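Local coordinates for protein 3-oxo-tetronate kinase (PDB 5DMH) that catalyses the ATP-dependent phosphorylation of 3-oxo-tetronate to 3-oxo-tetronate 4-phosphate, the kinase step on a four-carbon acid sugar, at residues Q60-P65 and L403-L408; L79-K84 and L101-A106; G384-V389 and K427-A432; A412-G417 and D445-Q450. One frame throughout, in Å; residues are numbered along the deposited sequence.

Contact 1 (Q60-P65 and L403-L408); sequences QTIGLP and LGVRAL
Q60 and L408 clasp each other through both backbone groups: L408 N donates to Q60 O at 2.8 Å, and Q60 N returns a longer bond to L408 O at 3.3 Å. Their side chains run alongside in the same direction on one face, where Q60 packs on A44 and T45 and L408 on T421 and T423, and Q60 NE2 comes to 3.9 Å from L408 CD1. That amide nitrogen is buried with no polar partner in the model. T61 and A407 form the adjoining non-hydrogen-bonded pair. Packing is tight again at I62, whose CG1 stands opposite the carbonyl carbon (chi1 -57°) and meets V405 O at 3.3 Å and V405 CG1 at 3.9 Å. I62 N reaches R406 O at 2.9 Å in an almost straight bond, though from well above the carbonyl plane. Beyond it the two chains part. A water donates to both I62 O and R406 O, the R406 side chain runs off into solvent, and 63-65 turns away, with T61 OG1 bonded to G63 O at 2.8 Å. The result is a short antiparallel pairing of strands 58-62 and 407-415, joining the sugar-binding N-terminal part to the nucleotide-binding C-terminal part.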
loop_
_atom_site.group_PDB
_atom_site.type_symbol
_atom_site.label_atom_id
_atom_site.label_comp_id
_atom_site.label_asym_id
_atom_site.label_seq_id
_atom_site.Cartn_x
_atom_site.Cartn_y
_atom_site.Cartn_z
ATOM N N GLN A 60 -4.798 5.258 10.858
ATOM C CA GLN A 60 -3.928 5.594 9.739
ATOM C C GLN A 60 -3.832 7.109 9.646
ATOM O O GLN A 60 -4.855 7.797 9.620
ATOM C CB GLN A 60 -4.467 5.036 8.421
ATOM C CG GLN A 60 -3.735 5.569 7.221
ATOM C CD GLN A 60 -4.052 4.799 5.973
ATOM O OE1 GLN A 60 -4.438 3.631 6.042
ATOM N NE2 GLN A 60 -3.889 5.434 4.821
ATOM N N THR A 61 -2.607 7.629 9.618
ATOM C CA THR A 61 -2.393 9.054 9.452
ATOM C C THR A 61 -1.843 9.306 8.065
ATOM O O THR A 61 -1.156 8.469 7.497
ATOM C CB THR A 61 -1.397 9.627 10.498
ATOM O OG1 THR A 61 -0.102 9.056 10.297
ATOM C CG2 THR A 61 -1.882 9.366 11.912
ATOM N N ILE A 62 -2.181 10.456 7.507
ATOM C CA ILE A 62 -1.662 10.850 6.220
ATOM C C ILE A 62 -0.459 11.706 6.535
ATOM O O ILE A 62 -0.597 12.827 7.000
ATOM C CB ILE A 62 -2.716 11.625 5.395
ATOM C CG1 ILE A 62 -3.973 10.796 5.225
ATOM C CG2 ILE A 62 -2.156 11.976 4.036
ATOM C CD1 ILE A 62 -3.727 9.398 4.640
ATOM N N GLY A 63 0.733 11.132 6.367
ATOM C CA GLY A 63 1.939 11.755 6.870
ATOM C C GLY A 63 1.835 11.944 8.362
ATOM O O GLY A 63 1.126 11.190 9.063
ATOM N N LEU A 64 2.531 12.957 8.859
ATOM C CA LEU A 64 2.569 13.218 10.278
ATOM C C LEU A 64 1.594 14.323 10.665
ATOM O O LEU A 64 1.637 15.417 10.106
ATOM C CB LEU A 64 3.989 13.582 10.680
ATOM C CG LEU A 64 5.029 12.551 10.258
ATOM C CD1 LEU A 64 6.406 12.963 10.766
ATOM C CD2 LEU A 64 4.636 11.164 10.780
ATOM N N PRO A 65 0.697 14.026 11.617
ATOM C CA PRO A 65 -0.323 15.000 11.995
ATOM C C PRO A 65 0.253 16.047 12.923
ATOM O O PRO A 65 1.108 15.722 13.742
ATOM C CB PRO A 65 -1.359 14.160 12.760
ATOM C CG PRO A 65 -0.721 12.797 13.000
ATOM C CD PRO A 65 0.669 12.824 12.469
ATOM N N LEU A 403 -7.239 16.049 -1.468
ATOM C CA LEU A 403 -8.427 16.154 -0.610
ATOM C C LEU A 403 -8.162 16.705 0.785
ATOM O O LEU A 403 -9.106 17.036 1.518
ATOM C CB LEU A 403 -9.093 14.790 -0.457
ATOM C CG LEU A 403 -9.754 14.180 -1.689
ATOM C CD1 LEU A 403 -10.140 12.747 -1.401
ATOM C CD2 LEU A 403 -10.969 14.990 -2.124
ATOM N N GLY A 404 -6.902 16.797 1.190
ATOM C CA GLY A 404 -6.573 17.351 2.486
ATOM C C GLY A 404 -6.872 16.442 3.672
ATOM O O GLY A 404 -6.964 16.908 4.796
ATOM N N VAL A 405 -6.981 15.142 3.422
ATOM C CA VAL A 405 -7.297 14.174 4.461
ATOM C C VAL A 405 -6.129 14.075 5.437
ATOM O O VAL A 405 -4.991 13.955 5.008
ATOM C CB VAL A 405 -7.568 12.805 3.838
ATOM C CG1 VAL A 405 -7.775 11.748 4.892
ATOM C CG2 VAL A 405 -8.790 12.896 2.915
ATOM N N ARG A 406 -6.419 14.097 6.731
ATOM C CA ARG A 406 -5.371 13.998 7.743
ATOM C C ARG A 406 -5.214 12.593 8.339
ATOM O O ARG A 406 -4.122 12.218 8.777
ATOM C CB ARG A 406 -5.609 15.030 8.858
ATOM C CG ARG A 406 -5.401 16.471 8.388
ATOM C CD ARG A 406 -5.939 17.494 9.389
ATOM N NE ARG A 406 -5.958 18.840 8.812
ATOM C CZ ARG A 406 -6.364 19.935 9.451
ATOM N NH1 ARG A 406 -6.790 19.869 10.708
ATOM N NH2 ARG A 406 -6.344 21.105 8.827
ATOM N N ALA A 407 -6.299 11.826 8.359
ATOM C CA ALA A 407 -6.273 10.505 8.986
ATOM C C ALA A 407 -7.509 9.739 8.554
ATOM O O ALA A 407 -8.481 10.338 8.108
ATOM C CB ALA A 407 -6.212 10.633 10.499
ATOM N N LEU A 408 -7.447 8.417 8.664
ATOM C CA LEU A 408 -8.522 7.531 8.245
ATOM C C LEU A 408 -8.807 6.522 9.357
ATOM O O LEU A 408 -7.884 6.036 10.044
ATOM C CB LEU A 408 -8.147 6.776 6.972
ATOM C CG LEU A 408 -8.012 7.605 5.698
ATOM C CD1 LEU A 408 -7.494 6.778 4.547
ATOM C CD2 LEU A 408 -9.343 8.239 5.372
HETATM O O HOH W 1 -1.834 13.918 9.198
#

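Contact 2 (L79-K84 and L101-A106); sequences LVVALK and LQWLRA
K84 NZ, at the far end of the segment whose L79 and V81 pack on W103 and L104, is gripped by two carboxylates, making salt bridges to E370 OE1 and E394 OE1, both inferred to belong to the ATP site. The contact itself is wholly apolar and lies away from that site. L79 and V81, alternate residues of strand 78-82, both face helix 90-106. L104 CD2 is the branch that enters between them, 3.7 Å from L79 CB and 3.9 Å from V81 CG2; the leucine slides past both in the opposite direction. W103 comes in alongside with the outer atoms of its six-membered ring. Its CG lies opposite the backbone N (chi1 -178°), which swings the indole down toward the strand, so that CZ3 touches V81 CG2 at 3.9 Å and L79 CD1 at 4.0 Å. L79 crosses the indole at about a right angle, and both methyls approach the ring obliquely. P65 also touches W103, I37 touches L104, and V80 and A82 touch helix 41-53 on the opposite face of the sheet. Strand 79-82 and helix segment 101-106 run nearly antiparallel, at 160°, with axes 10.0 Å apart. This is helix-on-sheet packing of an alpha/beta fold, where a helix returns over the parallel strand that precedes it.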
loop_
_atom_site.group_PDB
_atom_site.type_symbol
_atom_site.label_atom_id
_atom_site.label_comp_id
_atom_site.label_asym_id
_atom_site.label_seq_id
_atom_site.Cartn_x
_atom_site.Cartn_y
_atom_site.Cartn_z
ATOM N N LEU A 79 -0.355 2.294 14.880
ATOM C CA LEU A 79 -0.413 3.519 14.093
ATOM C C LEU A 79 0.228 3.224 12.759
ATOM O O LEU A 79 1.312 2.626 12.721
ATOM C CB LEU A 79 0.378 4.622 14.804
ATOM C CG LEU A 79 -0.139 5.071 16.175
ATOM C CD1 LEU A 79 0.865 5.996 16.830
ATOM C CD2 LEU A 79 -1.452 5.769 16.022
ATOM N N VAL A 80 -0.433 3.612 11.673
ATOM C CA VAL A 80 0.096 3.423 10.324
ATOM C C VAL A 80 0.256 4.770 9.633
ATOM O O VAL A 80 -0.731 5.434 9.320
ATOM C CB VAL A 80 -0.820 2.536 9.431
ATOM C CG1 VAL A 80 -0.220 2.416 8.012
ATOM C CG2 VAL A 80 -0.995 1.130 10.035
ATOM N N VAL A 81 1.506 5.163 9.410
ATOM C CA VAL A 81 1.808 6.393 8.695
ATOM C C VAL A 81 1.891 6.148 7.183
ATOM O O VAL A 81 2.759 5.430 6.693
ATOM C CB VAL A 81 3.130 7.032 9.217
ATOM C CG1 VAL A 81 3.459 8.303 8.423
ATOM C CG2 VAL A 81 3.045 7.308 10.711
ATOM N N ALA A 82 0.974 6.766 6.437
ATOM C CA ALA A 82 0.967 6.701 4.998
ATOM C C ALA A 82 1.893 7.749 4.361
ATOM O O ALA A 82 1.737 8.959 4.580
ATOM C CB ALA A 82 -0.456 6.901 4.505
ATOM N N LEU A 83 2.873 7.278 3.613
ATOM C CA LEU A 83 3.755 8.123 2.814
ATOM C C LEU A 83 3.522 7.875 1.318
ATOM O O LEU A 83 3.068 6.796 0.939
ATOM C CB LEU A 83 5.224 7.831 3.117
ATOM C CG LEU A 83 5.683 7.942 4.565
ATOM C CD1 LEU A 83 7.179 7.634 4.697
ATOM C CD2 LEU A 83 5.333 9.324 5.153
ATOM N N LYS A 84 3.881 8.851 0.471
ATOM C CA LYS A 84 3.862 8.669 -0.976
ATOM C C LYS A 84 5.315 8.575 -1.418
ATOM O O LYS A 84 5.849 9.464 -2.082
ATOM C CB LYS A 84 3.129 9.847 -1.669
ATOM C CG LYS A 84 2.800 9.608 -3.134
ATOM C CD LYS A 84 2.165 10.844 -3.814
ATOM C CE LYS A 84 1.722 10.556 -5.218
ATOM N NZ LYS A 84 2.832 10.262 -6.168
ATOM N N LEU A 101 9.497 7.580 11.635
ATOM C CA LEU A 101 9.969 6.663 12.669
ATOM C C LEU A 101 10.070 7.378 14.008
ATOM O O LEU A 101 9.650 6.868 15.055
ATOM C CB LEU A 101 11.328 6.105 12.306
ATOM C CG LEU A 101 12.035 5.304 13.396
ATOM C CD1 LEU A 101 11.356 3.961 13.642
ATOM C CD2 LEU A 101 13.482 5.073 13.015
ATOM N N GLN A 102 10.666 8.557 13.983
ATOM C CA GLN A 102 10.829 9.316 15.213
ATOM C C GLN A 102 9.465 9.658 15.788
ATOM O O GLN A 102 9.249 9.533 17.003
ATOM C CB GLN A 102 11.652 10.578 14.961
ATOM C CG GLN A 102 11.612 11.582 16.099
ATOM C CD GLN A 102 12.110 11.027 17.398
ATOM O OE1 GLN A 102 12.855 10.032 17.444
ATOM N NE2 GLN A 102 11.702 11.670 18.488
ATOM N N TRP A 103 8.529 10.081 14.930
ATOM C CA TRP A 103 7.188 10.423 15.417
ATOM C C TRP A 103 6.550 9.210 16.115
ATOM O O TRP A 103 5.962 9.319 17.207
ATOM C CB TRP A 103 6.306 10.967 14.276
ATOM C CG TRP A 103 4.945 11.370 14.743
ATOM C CD1 TRP A 103 4.584 12.547 15.349
ATOM C CD2 TRP A 103 3.761 10.573 14.675
ATOM N NE1 TRP A 103 3.249 12.524 15.657
ATOM C CE2 TRP A 103 2.717 11.326 15.249
ATOM C CE3 TRP A 103 3.487 9.299 14.178
ATOM C CZ2 TRP A 103 1.404 10.844 15.333
ATOM C CZ3 TRP A 103 2.192 8.814 14.256
ATOM C CH2 TRP A 103 1.161 9.586 14.828
ATOM N N LEU A 104 6.693 8.050 15.492
ATOM C CA LEU A 104 6.131 6.813 16.032
ATOM C C LEU A 104 6.763 6.443 17.364
ATOM O O LEU A 104 6.063 6.069 18.304
ATOM C CB LEU A 104 6.313 5.682 15.026
ATOM C CG LEU A 104 5.414 5.792 13.793
ATOM C CD1 LEU A 104 5.878 4.770 12.778
ATOM C CD2 LEU A 104 3.928 5.584 14.127
ATOM N N ARG A 105 8.082 6.596 17.469
ATOM C CA ARG A 105 8.778 6.291 18.711
ATOM C C ARG A 105 8.278 7.196 19.828
ATOM O O ARG A 105 8.030 6.756 20.948
ATOM C CB ARG A 105 10.287 6.481 18.544
ATOM C CG ARG A 105 10.942 5.660 17.491
ATOM C CD ARG A 105 12.402 6.023 17.338
ATOM N NE ARG A 105 13.217 5.153 18.165
ATOM C CZ ARG A 105 14.502 4.904 17.975
ATOM N NH1 ARG A 105 15.180 5.456 16.967
ATOM N NH2 ARG A 105 15.099 4.057 18.786
ATOM N N ALA A 106 8.124 8.467 19.497
ATOM C CA ALA A 106 7.656 9.474 20.444
ATOM C C ALA A 106 6.234 9.230 20.928
ATOM O O ALA A 106 5.882 9.686 22.009
ATOM C CB ALA A 106 7.750 10.825 19.817
#

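Contact 3 (G384-V389 and K427-A432); sequences GTRRFV and KPLALA
Two successive bends, chi2 -78° and chi3 -63°, fold the R386 side chain back so that its guanidinium group reaches the carbonyl of P428. NE and NH2 both donate to P428 O, at 2.7 Å and 2.9 Å, a side-on grip by two nitrogens on one oxygen. The oxygen sits at the guanidinium edge, close to its plane; NH2 uses a lone pair in the carbonyl plane, while NE comes from a tilted direction. K427 CB rests over one face of the group, near its rim and 3.8 Å from NH2, and L429 CD2 lies at its edge. Farther along, the two chains join as parallel strands. A430 N donates to R386 O at 2.8 Å, nearly straight (172°); F388 N then takes A430 O, and A432 N takes F388 O at 2.9 Å. Thus A430 bonds to the residues on both sides of R387, the usual parallel pattern. On one face, F388 CB packs against L431 CD2 at 3.5 Å, and the ring edge looks toward L429 CD2, while T385 CG2 lies over a ring face. On the other face R387, V389, A430 and A432 are ranged; R387 sends its polar end elsewhere, to G286 O and L448 O. Two donors of one guanidinium, with P428 O close to its plane, should limit its rotation. The paired bonds tie the approach to strand 430-434 to that of strand 387-391 before their backbone bonding begins; the charge would be expected to polarise the P428 carbonyl.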
loop_
_atom_site.group_PDB
_atom_site.type_symbol
_atom_site.label_atom_id
_atom_site.label_comp_id
_atom_site.label_asym_id
_atom_site.label_seq_id
_atom_site.Cartn_x
_atom_site.Cartn_y
_atom_site.Cartn_z
ATOM N N GLY A 384 -19.358 18.660 -3.104
ATOM C CA GLY A 384 -20.166 17.873 -2.180
ATOM C C GLY A 384 -20.002 16.351 -2.298
ATOM O O GLY A 384 -20.729 15.598 -1.649
ATOM N N THR A 385 -19.063 15.901 -3.114
ATOM C CA THR A 385 -18.848 14.464 -3.299
ATOM C C THR A 385 -18.314 13.896 -1.986
ATOM O O THR A 385 -17.468 14.525 -1.349
ATOM C CB THR A 385 -17.897 14.191 -4.494
ATOM O OG1 THR A 385 -18.543 14.615 -5.707
ATOM C CG2 THR A 385 -17.553 12.708 -4.604
ATOM N N ARG A 386 -18.848 12.743 -1.565
ATOM C CA ARG A 386 -18.540 12.180 -0.252
ATOM C C ARG A 386 -17.892 10.792 -0.342
ATOM O O ARG A 386 -17.264 10.347 0.616
ATOM C CB ARG A 386 -19.802 12.087 0.602
ATOM C CG ARG A 386 -20.460 13.430 0.867
ATOM C CD ARG A 386 -19.727 14.201 1.943
ATOM N NE ARG A 386 -19.771 13.480 3.217
ATOM C CZ ARG A 386 -20.824 13.447 4.025
ATOM N NH1 ARG A 386 -21.929 14.109 3.711
ATOM N NH2 ARG A 386 -20.769 12.756 5.156
ATOM N N ARG A 387 -18.079 10.096 -1.466
ATOM C CA ARG A 387 -17.521 8.733 -1.625
ATOM C C ARG A 387 -16.528 8.709 -2.778
ATOM O O ARG A 387 -16.855 9.101 -3.894
ATOM C CB ARG A 387 -18.625 7.686 -1.881
ATOM C CG ARG A 387 -19.679 7.561 -0.767
ATOM C CD ARG A 387 -20.797 6.587 -1.148
ATOM N NE ARG A 387 -21.622 7.139 -2.210
ATOM C CZ ARG A 387 -22.141 6.472 -3.238
ATOM N NH1 ARG A 387 -22.871 7.130 -4.132
ATOM N NH2 ARG A 387 -21.954 5.174 -3.391
ATOM N N PHE A 388 -15.317 8.244 -2.486
ATOM C CA PHE A 388 -14.236 8.187 -3.460
ATOM C C PHE A 388 -13.628 6.810 -3.513
ATOM O O PHE A 388 -13.069 6.329 -2.507
ATOM C CB PHE A 388 -13.146 9.187 -3.063
ATOM C CG PHE A 388 -13.609 10.606 -2.980
ATOM C CD1 PHE A 388 -14.323 11.057 -1.879
ATOM C CD2 PHE A 388 -13.293 11.514 -3.985
ATOM C CE1 PHE A 388 -14.729 12.381 -1.798
ATOM C CE2 PHE A 388 -13.700 12.824 -3.896
ATOM C CZ PHE A 388 -14.417 13.257 -2.822
ATOM N N VAL A 389 -13.701 6.181 -4.688
ATOM C CA VAL A 389 -12.993 4.930 -4.979
ATOM C C VAL A 389 -11.831 5.254 -5.908
ATOM O O VAL A 389 -12.031 5.800 -6.977
ATOM C CB VAL A 389 -13.924 3.912 -5.681
ATOM C CG1 VAL A 389 -13.167 2.639 -6.020
ATOM C CG2 VAL A 389 -15.138 3.621 -4.812
ATOM N N LYS A 427 -18.584 15.803 8.878
ATOM C CA LYS A 427 -19.219 15.106 7.763
ATOM C C LYS A 427 -18.152 14.294 7.021
ATOM O O LYS A 427 -17.502 14.777 6.095
ATOM C CB LYS A 427 -19.917 16.096 6.829
ATOM C CG LYS A 427 -21.179 16.683 7.436
ATOM C CD LYS A 427 -21.841 17.703 6.523
ATOM C CE LYS A 427 -21.126 19.048 6.579
ATOM N NZ LYS A 427 -22.085 20.201 6.505
ATOM N N PRO A 428 -17.959 13.044 7.436
ATOM C CA PRO A 428 -16.790 12.333 6.897
ATOM C C PRO A 428 -16.837 12.119 5.390
ATOM O O PRO A 428 -17.902 12.224 4.775
ATOM C CB PRO A 428 -16.845 10.969 7.604
ATOM C CG PRO A 428 -17.756 11.152 8.783
ATOM C CD PRO A 428 -18.747 12.219 8.364
ATOM N N LEU A 429 -15.679 11.824 4.817
ATOM C CA LEU A 429 -15.578 11.254 3.486
ATOM C C LEU A 429 -15.384 9.760 3.643
ATOM O O LEU A 429 -14.808 9.309 4.620
ATOM C CB LEU A 429 -14.402 11.843 2.710
ATOM C CG LEU A 429 -14.349 13.365 2.649
ATOM C CD1 LEU A 429 -13.088 13.825 1.931
ATOM C CD2 LEU A 429 -15.619 13.919 1.969
ATOM N N ALA A 430 -15.883 8.996 2.685
ATOM C CA ALA A 430 -15.646 7.560 2.671
ATOM C C ALA A 430 -14.762 7.255 1.478
ATOM O O ALA A 430 -15.051 7.670 0.346
ATOM C CB ALA A 430 -16.957 6.798 2.585
ATOM N N LEU A 431 -13.669 6.544 1.741
ATOM C CA LEU A 431 -12.665 6.251 0.739
ATOM C C LEU A 431 -12.379 4.767 0.628
ATOM O O LEU A 431 -12.307 4.066 1.640
ATOM C CB LEU A 431 -11.338 6.893 1.136
ATOM C CG LEU A 431 -11.295 8.408 1.357
ATOM C CD1 LEU A 431 -9.911 8.768 1.834
ATOM C CD2 LEU A 431 -11.563 9.094 0.087
ATOM N N ALA A 432 -12.144 4.307 -0.594
ATOM C CA ALA A 432 -11.621 2.963 -0.820
ATOM C C ALA A 432 -10.408 3.161 -1.700
ATOM O O ALA A 432 -10.517 3.671 -2.818
ATOM C CB ALA A 432 -12.663 2.059 -1.505
#

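Contact 4 (A412-G417 and D445-Q450); sequences AQIAPG and DEALRQ
A412 opens the contact with its methyl, CB lying 3.6 Å from Q450 NE2, and its carbonyl oxygen O stands 3.1 Å from the same nitrogen. Q413, next in line, points its side chain the other way, where its amide is held by N49 and E152; toward the helix it offers only its backbone, with O at 3.5 Å from Q450 NE2. I414 carries the contact. Its CG1 reaches the amide end of Q450, meeting CD at 3.5 Å, and the two side chains slide past each other in opposite directions. The Q450 chain is extended, with CG opposite the backbone N (chi1 -162°), which carries the amide from the helix across to the strand. I414 CG2 is 4.1 Å from A447 CA, and CD1, at the end of the CG1 branch, is 4.2 Å from A447 CB, one turn before Q450. E446 brushes CG2 with the base of its side chain. A432 of strand 430-434 touches both I414 and A447, so the three meet together. At A415 the strand leaves the helix, and P416 O is taken by N153 ND2. I414 and A415 face the same residue of strand 418-423, a classic beta bulge, set where strand 407-415 turns a corner and helix 443-451 packs against it.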
loop_
_atom_site.group_PDB
_atom_site.type_symbol
_atom_site.label_atom_id
_atom_site.label_comp_id
_atom_site.label_asym_id
_atom_site.label_seq_id
_atom_site.Cartn_x
_atom_site.Cartn_y
_atom_site.Cartn_z
ATOM N N ALA A 412 -14.683 -2.118 7.145
ATOM C CA ALA A 412 -14.704 -3.519 6.767
ATOM C C ALA A 412 -13.988 -3.779 5.461
ATOM O O ALA A 412 -13.950 -2.920 4.580
ATOM C CB ALA A 412 -16.144 -4.028 6.682
ATOM N N GLN A 413 -13.429 -4.985 5.337
ATOM C CA GLN A 413 -12.754 -5.387 4.109
ATOM C C GLN A 413 -13.767 -5.469 2.969
ATOM O O GLN A 413 -14.816 -6.087 3.112
ATOM C CB GLN A 413 -12.075 -6.754 4.303
ATOM C CG GLN A 413 -11.351 -7.263 3.057
ATOM C CD GLN A 413 -10.443 -8.433 3.359
ATOM O OE1 GLN A 413 -9.552 -8.346 4.220
ATOM N NE2 GLN A 413 -10.664 -9.545 2.672
ATOM N N ILE A 414 -13.441 -4.838 1.845
ATOM C CA ILE A 414 -14.214 -4.960 0.610
ATOM C C ILE A 414 -13.704 -6.130 -0.246
ATOM O O ILE A 414 -14.488 -6.938 -0.730
ATOM C CB ILE A 414 -14.115 -3.667 -0.209
ATOM C CG1 ILE A 414 -14.589 -2.472 0.632
ATOM C CG2 ILE A 414 -14.904 -3.789 -1.504
ATOM C CD1 ILE A 414 -14.169 -1.141 0.047
ATOM N N ALA A 415 -12.386 -6.200 -0.414
ATOM C CA ALA A 415 -11.694 -7.284 -1.118
ATOM C C ALA A 415 -10.371 -7.512 -0.407
ATOM O O ALA A 415 -9.918 -6.650 0.335
ATOM C CB ALA A 415 -11.433 -6.909 -2.537
ATOM N N PRO A 416 -9.740 -8.659 -0.624
ATOM C CA PRO A 416 -8.447 -8.838 0.052
ATOM C C PRO A 416 -7.501 -7.668 -0.218
ATOM O O PRO A 416 -7.325 -7.222 -1.366
ATOM C CB PRO A 416 -7.930 -10.164 -0.527
ATOM C CG PRO A 416 -9.198 -10.913 -0.916
ATOM C CD PRO A 416 -10.118 -9.822 -1.437
ATOM N N GLY A 417 -6.916 -7.149 0.860
ATOM C CA GLY A 417 -6.035 -6.010 0.792
ATOM C C GLY A 417 -6.703 -4.633 0.676
ATOM O O GLY A 417 -5.995 -3.642 0.583
ATOM N N ASP A 445 -18.070 -1.153 -8.333
ATOM C CA ASP A 445 -19.440 -1.172 -7.811
ATOM C C ASP A 445 -19.513 -1.699 -6.395
ATOM O O ASP A 445 -20.210 -1.137 -5.553
ATOM C CB ASP A 445 -20.388 -1.983 -8.722
ATOM C CG ASP A 445 -21.817 -1.964 -8.224
ATOM O OD1 ASP A 445 -22.430 -0.881 -8.215
ATOM O OD2 ASP A 445 -22.338 -3.013 -7.822
ATOM N N GLU A 446 -18.807 -2.795 -6.137
ATOM C CA GLU A 446 -18.735 -3.338 -4.789
ATOM C C GLU A 446 -18.278 -2.285 -3.780
ATOM O O GLU A 446 -18.883 -2.130 -2.709
ATOM C CB GLU A 446 -17.805 -4.549 -4.749
ATOM C CG GLU A 446 -18.378 -5.764 -5.452
ATOM C CD GLU A 446 -17.360 -6.881 -5.607
ATOM O OE1 GLU A 446 -16.246 -6.631 -6.116
ATOM O OE2 GLU A 446 -17.666 -8.006 -5.197
ATOM N N ALA A 447 -17.232 -1.557 -4.136
ATOM C CA ALA A 447 -16.666 -0.522 -3.262
ATOM C C ALA A 447 -17.638 0.648 -3.045
ATOM O O ALA A 447 -17.911 1.044 -1.897
ATOM C CB ALA A 447 -15.359 -0.033 -3.847
ATOM N N LEU A 448 -18.211 1.153 -4.134
ATOM C CA LEU A 448 -19.128 2.279 -4.041
ATOM C C LEU A 448 -20.269 1.946 -3.091
ATOM O O LEU A 448 -20.664 2.770 -2.263
ATOM C CB LEU A 448 -19.693 2.636 -5.416
ATOM C CG LEU A 448 -18.770 3.502 -6.259
ATOM C CD1 LEU A 448 -19.300 3.513 -7.662
ATOM C CD2 LEU A 448 -18.702 4.938 -5.686
ATOM N N ARG A 449 -20.819 0.742 -3.231
ATOM C CA ARG A 449 -21.923 0.293 -2.384
ATOM C C ARG A 449 -21.535 0.103 -0.927
ATOM O O ARG A 449 -22.301 0.431 -0.031
ATOM C CB ARG A 449 -22.530 -1.018 -2.917
ATOM C CG ARG A 449 -23.340 -0.837 -4.178
ATOM C CD ARG A 449 -23.875 -2.162 -4.707
ATOM N NE ARG A 449 -24.724 -1.965 -5.875
ATOM C CZ ARG A 449 -25.998 -1.567 -5.822
ATOM N NH1 ARG A 449 -26.585 -1.315 -4.655
ATOM N NH2 ARG A 449 -26.692 -1.413 -6.944
ATOM N N GLN A 450 -20.360 -0.461 -0.673
ATOM C CA GLN A 450 -19.960 -0.653 0.700
ATOM C C GLN A 450 -19.666 0.688 1.397
ATOM O O GLN A 450 -19.911 0.832 2.585
ATOM C CB GLN A 450 -18.755 -1.584 0.792
ATOM C CG GLN A 450 -18.605 -2.124 2.190
ATOM C CD GLN A 450 -17.579 -3.217 2.291
ATOM O OE1 GLN A 450 -17.559 -4.153 1.485
ATOM N NE2 GLN A 450 -16.709 -3.104 3.284
#

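Contacts 1 and 2 adjoin, their centres 11 Å apart: strands 58-62 and 78-82 pair directly, T61 N lying 2.9 Å from V80 O, and P65 CD packs on W103 CZ2 at 3.6 Å. Contact 1 meets contact 3 through L408 CD2 and L431 CD1, 3.6 Å apart, and contact 3 meets contact 4 through V389 CG2 and A447 CB, 3.8 Å apart. Contact 4 uses the same strand, 407-415, as contact 1. Contacts 2 and 3, in the sugar-binding and nucleotide-binding parts respectively, do not touch; contact 1 lies between them. Bound ADP is about 12 Å from the side chain of V389 in contact 3 and about 14 Å from that of Q60 in contact 1.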